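Local coordinates for protein ORF34P2 (Lactococcus phage p2, PDB 2WKD) that binds single-stranded DNA with nanomolar affinity and without sequence specificity, as a phage single-stranded DNA binding protein of the OB-fold clan, at residues T20-L32 with V43-M56. The protein carries 2 engineered substitutions. Sequence-based numbering, arbitrary orientation.
Sequences TAKGDKKIISVPL and VAYGSAFMPDFIQM. Engineered in segment 43-56: Met50 (natural residue Leu), Met56 (natural residue Leu).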
# COMPACT_ATOMS: atom_id res chain seq x y z
N THR A 20 15.55 21.89 -1.16
CA THR A 20 14.64 21.84 -2.31
C THR A 20 14.35 23.27 -2.70
O THR A 20 14.69 24.21 -1.97
CB THR A 20 13.27 21.16 -1.97
OG1 THR A 20 12.47 22.04 -1.16
CG2 THR A 20 13.44 19.85 -1.25
N ALA A 21 13.69 23.43 -3.84
CA ALA A 21 13.21 24.73 -4.31
C ALA A 21 12.21 25.38 -3.33
O ALA A 21 11.92 26.57 -3.42
CB ALA A 21 12.58 24.58 -5.70
N LYS A 22 11.69 24.57 -2.40
CA LYS A 22 10.80 25.05 -1.34
C LYS A 22 11.50 25.07 0.03
O LYS A 22 10.84 25.00 1.07
CB LYS A 22 9.54 24.16 -1.26
CG LYS A 22 8.75 23.97 -2.58
CD LYS A 22 8.24 25.29 -3.17
CE LYS A 22 7.23 25.05 -4.29
NZ LYS A 22 7.08 26.24 -5.18
N GLY A 23 12.83 25.16 0.03
CA GLY A 23 13.62 25.16 1.28
C GLY A 23 13.88 23.77 1.82
O GLY A 23 13.54 22.79 1.17
N ASP A 24 14.45 23.70 3.02
CA ASP A 24 14.72 22.43 3.72
C ASP A 24 13.46 21.55 3.78
O ASP A 24 12.41 22.01 4.23
CB ASP A 24 15.17 22.68 5.17
CG ASP A 24 16.58 23.23 5.27
OD1 ASP A 24 17.23 23.50 4.22
OD2 ASP A 24 17.05 23.40 6.41
N LYS A 25 13.59 20.29 3.36
CA LYS A 25 12.53 19.31 3.58
C LYS A 25 13.12 18.03 4.10
O LYS A 25 14.19 17.60 3.64
CB LYS A 25 11.75 19.00 2.30
CG LYS A 25 11.00 20.17 1.70
CD LYS A 25 9.96 20.73 2.65
CE LYS A 25 9.08 21.76 1.96
NZ LYS A 25 7.99 22.19 2.87
N LYS A 26 12.41 17.44 5.05
CA LYS A 26 12.65 16.07 5.45
C LYS A 26 12.04 15.14 4.40
O LYS A 26 10.93 15.38 3.91
CB LYS A 26 12.04 15.77 6.82
CG LYS A 26 12.82 16.33 8.00
CD LYS A 26 12.24 15.79 9.30
CE LYS A 26 12.93 16.42 10.51
NZ LYS A 26 12.78 17.90 10.59
N ILE A 27 12.78 14.10 4.04
CA ILE A 27 12.26 13.03 3.18
C ILE A 27 12.42 11.71 3.92
O ILE A 27 13.53 11.36 4.35
CB ILE A 27 12.99 12.93 1.83
CG1 ILE A 27 12.88 14.24 1.04
CG2 ILE A 27 12.45 11.76 1.00
CD1 ILE A 27 13.66 14.23 -0.28
N ILE A 28 11.31 10.99 4.08
CA ILE A 28 11.32 9.68 4.73
C ILE A 28 11.25 8.57 3.68
O ILE A 28 10.65 8.75 2.61
CB ILE A 28 10.16 9.54 5.77
CG1 ILE A 28 10.46 8.41 6.77
CG2 ILE A 28 8.80 9.35 5.07
CD1 ILE A 28 9.48 8.29 7.93
N SER A 29 11.90 7.45 3.97
CA SER A 29 11.90 6.28 3.09
C SER A 29 11.33 5.12 3.89
O SER A 29 11.88 4.74 4.92
CB SER A 29 13.32 5.98 2.60
OG SER A 29 13.35 4.84 1.74
N VAL A 30 10.19 4.59 3.44
CA VAL A 30 9.46 3.54 4.17
C VAL A 30 9.20 2.29 3.31
O VAL A 30 9.02 2.40 2.09
CB VAL A 30 8.11 4.07 4.76
CG1 VAL A 30 8.37 5.16 5.83
CG2 VAL A 30 7.18 4.61 3.65
N PRO A 31 9.17 1.09 3.94
CA PRO A 31 8.94 -0.17 3.20
C PRO A 31 7.48 -0.26 2.73
O PRO A 31 6.56 0.02 3.51
CB PRO A 31 9.24 -1.26 4.23
CG PRO A 31 8.93 -0.64 5.55
CD PRO A 31 9.30 0.84 5.40
N LEU A 32 7.29 -0.63 1.47
CA LEU A 32 5.96 -0.77 0.88
C LEU A 32 5.29 -2.12 1.13
O LEU A 32 4.11 -2.28 0.83
CB LEU A 32 6.02 -0.48 -0.62
CG LEU A 32 6.62 0.88 -0.94
CD1 LEU A 32 6.66 1.03 -2.45
CD2 LEU A 32 5.85 2.04 -0.28
N VAL A 43 12.78 -5.85 -0.10
CA VAL A 43 11.59 -5.01 0.07
C VAL A 43 11.76 -3.67 -0.64
O VAL A 43 12.79 -3.01 -0.50
CB VAL A 43 11.26 -4.82 1.57
CG1 VAL A 43 10.25 -3.71 1.79
CG2 VAL A 43 10.76 -6.14 2.17
N ALA A 44 10.75 -3.27 -1.41
CA ALA A 44 10.74 -1.96 -2.05
C ALA A 44 10.42 -0.85 -1.03
O ALA A 44 9.65 -1.07 -0.08
CB ALA A 44 9.77 -1.94 -3.20
N TYR A 45 11.03 0.33 -1.22
CA TYR A 45 10.87 1.47 -0.33
C TYR A 45 10.29 2.66 -1.06
O TYR A 45 10.66 2.93 -2.20
CB TYR A 45 12.20 1.86 0.33
CG TYR A 45 12.53 0.95 1.47
CD1 TYR A 45 13.01 -0.34 1.24
CD2 TYR A 45 12.33 1.35 2.79
CE1 TYR A 45 13.29 -1.20 2.29
CE2 TYR A 45 12.60 0.51 3.85
CZ TYR A 45 13.09 -0.77 3.59
OH TYR A 45 13.37 -1.61 4.62
N GLY A 46 9.35 3.34 -0.41
CA GLY A 46 8.79 4.56 -0.97
C GLY A 46 9.23 5.78 -0.18
O GLY A 46 9.44 5.71 1.03
N SER A 47 9.37 6.90 -0.88
CA SER A 47 9.77 8.16 -0.25
C SER A 47 8.64 9.18 -0.25
O SER A 47 7.83 9.23 -1.17
CB SER A 47 10.98 8.73 -0.98
OG SER A 47 11.97 7.73 -1.13
N ALA A 48 8.61 10.00 0.80
CA ALA A 48 7.62 11.07 0.93
C ALA A 48 8.22 12.29 1.65
O ALA A 48 9.01 12.13 2.59
CB ALA A 48 6.40 10.58 1.69
N PHE A 49 7.83 13.48 1.21
CA PHE A 49 8.20 14.72 1.89
C PHE A 49 7.36 14.90 3.14
O PHE A 49 6.15 14.64 3.12
CB PHE A 49 8.04 15.92 0.95
CG PHE A 49 9.08 15.99 -0.14
CD1 PHE A 49 10.30 16.64 0.08
CD2 PHE A 49 8.84 15.43 -1.39
CE1 PHE A 49 11.26 16.72 -0.93
CE2 PHE A 49 9.81 15.51 -2.41
CZ PHE A 49 11.01 16.16 -2.18
N MSE A 50 8.00 15.32 4.22
CA MSE A 50 7.34 15.56 5.50
C MSE A 50 6.94 17.02 5.60
O MSE A 50 7.68 17.89 5.12
CB MSE A 50 8.28 15.25 6.68
CG MSE A 50 8.86 13.86 6.71
SE MSE A 50 7.56 12.54 7.36
CE MSE A 50 8.75 11.58 8.49
N PRO A 51 5.78 17.31 6.23
CA PRO A 51 5.41 18.69 6.56
C PRO A 51 6.44 19.31 7.52
O PRO A 51 7.13 18.59 8.24
CB PRO A 51 4.05 18.57 7.26
CG PRO A 51 3.75 17.11 7.40
CD PRO A 51 4.72 16.33 6.54
N ASP A 52 6.52 20.64 7.54
CA ASP A 52 7.57 21.35 8.30
C ASP A 52 7.53 21.06 9.80
O ASP A 52 8.56 21.08 10.44
CB ASP A 52 7.50 22.86 8.07
CG ASP A 52 7.88 23.27 6.64
OD1 ASP A 52 8.43 22.44 5.87
OD2 ASP A 52 7.62 24.44 6.28
N PHE A 53 6.35 20.80 10.36
CA PHE A 53 6.24 20.63 11.82
C PHE A 53 6.81 19.29 12.34
O PHE A 53 7.11 19.16 13.53
CB PHE A 53 4.79 20.79 12.27
CG PHE A 53 3.94 19.58 12.03
CD1 PHE A 53 3.79 18.62 13.02
CD2 PHE A 53 3.31 19.39 10.80
CE1 PHE A 53 3.01 17.50 12.80
CE2 PHE A 53 2.53 18.27 10.57
CZ PHE A 53 2.38 17.32 11.57
N ILE A 54 6.94 18.30 11.46
CA ILE A 54 7.48 17.00 11.82
C ILE A 54 8.92 17.13 12.30
O ILE A 54 9.70 17.85 11.70
CB ILE A 54 7.36 15.98 10.64
CG1 ILE A 54 5.88 15.63 10.39
CG2 ILE A 54 8.15 14.71 10.92
CD1 ILE A 54 5.17 15.00 11.59
N GLN A 55 9.24 16.44 13.39
CA GLN A 55 10.58 16.44 13.99
C GLN A 55 11.19 15.04 14.05
O GLN A 55 10.47 14.05 14.11
CB GLN A 55 10.52 17.05 15.39
CG GLN A 55 10.33 18.57 15.35
CD GLN A 55 10.79 19.24 16.62
OE1 GLN A 55 10.08 19.24 17.63
NE2 GLN A 55 11.99 19.83 16.57
N MSE A 56 12.51 14.96 14.02
CA MSE A 56 13.21 13.68 14.21
C MSE A 56 12.72 13.03 15.51
O MSE A 56 12.68 13.68 16.56
CB MSE A 56 14.73 13.87 14.23
CG MSE A 56 15.31 14.49 12.96
SE MSE A 56 15.04 13.34 11.40
CE MSE A 56 16.53 12.12 11.68
O HOH W 1 10.69 21.34 6.21
O HOH W 2 6.72 19.40 2.94
O HOH W 3 10.05 18.71 6.35
O HOH W 4 10.19 18.86 9.10
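Lys26 crosses from strand 25-31 to Met50, Ile54 and Met56. Its CB lies against CG of the engineered selenomethionine Met50 at 3.7 Å. Beyond it the chain runs extended until CD and CE pass the carbonyl of Ile54, with CE also 3.8 Å from SE of Met56, likewise engineered. A final bend at chi4 (61°) turns NZ to Ile54 O, a weak hydrogen bond of 3.3 Å; a water that accepts from NZ also lies close to that carbonyl and to Asp52 O. The preceding residue, Lys25, sends its NZ to a separate partner, a 3.0 Å salt bridge with Asp52 OD1, approaching on the syn side but 28° out of the carboxylate plane. The two strands are antiparallel neighbours in the mixed sheet of this protein of the OB clan, paired by backbone bonds from Met50 N to Lys26 O through to Leu32 N and Ala44 O. Phe49 rises on the same face as Ile27 and lies beside it, Ile27 CD1 lying 3.5 Å from Phe49 CE1, while Lys25 CB meets the ring at its edge. Ile28 and Ala48 point to the buried face, where Met50 CE presses tightly on Ile28 CD1 and Ala48 packs on Val62 of strand 59-68. Toward the far end, Pro31 CB makes a CH-pi contact over the Tyr45 ring, 4.2 Å from its centroid, and Pro31 O accepts a hydrogen bond from Thr2 of the second subunit.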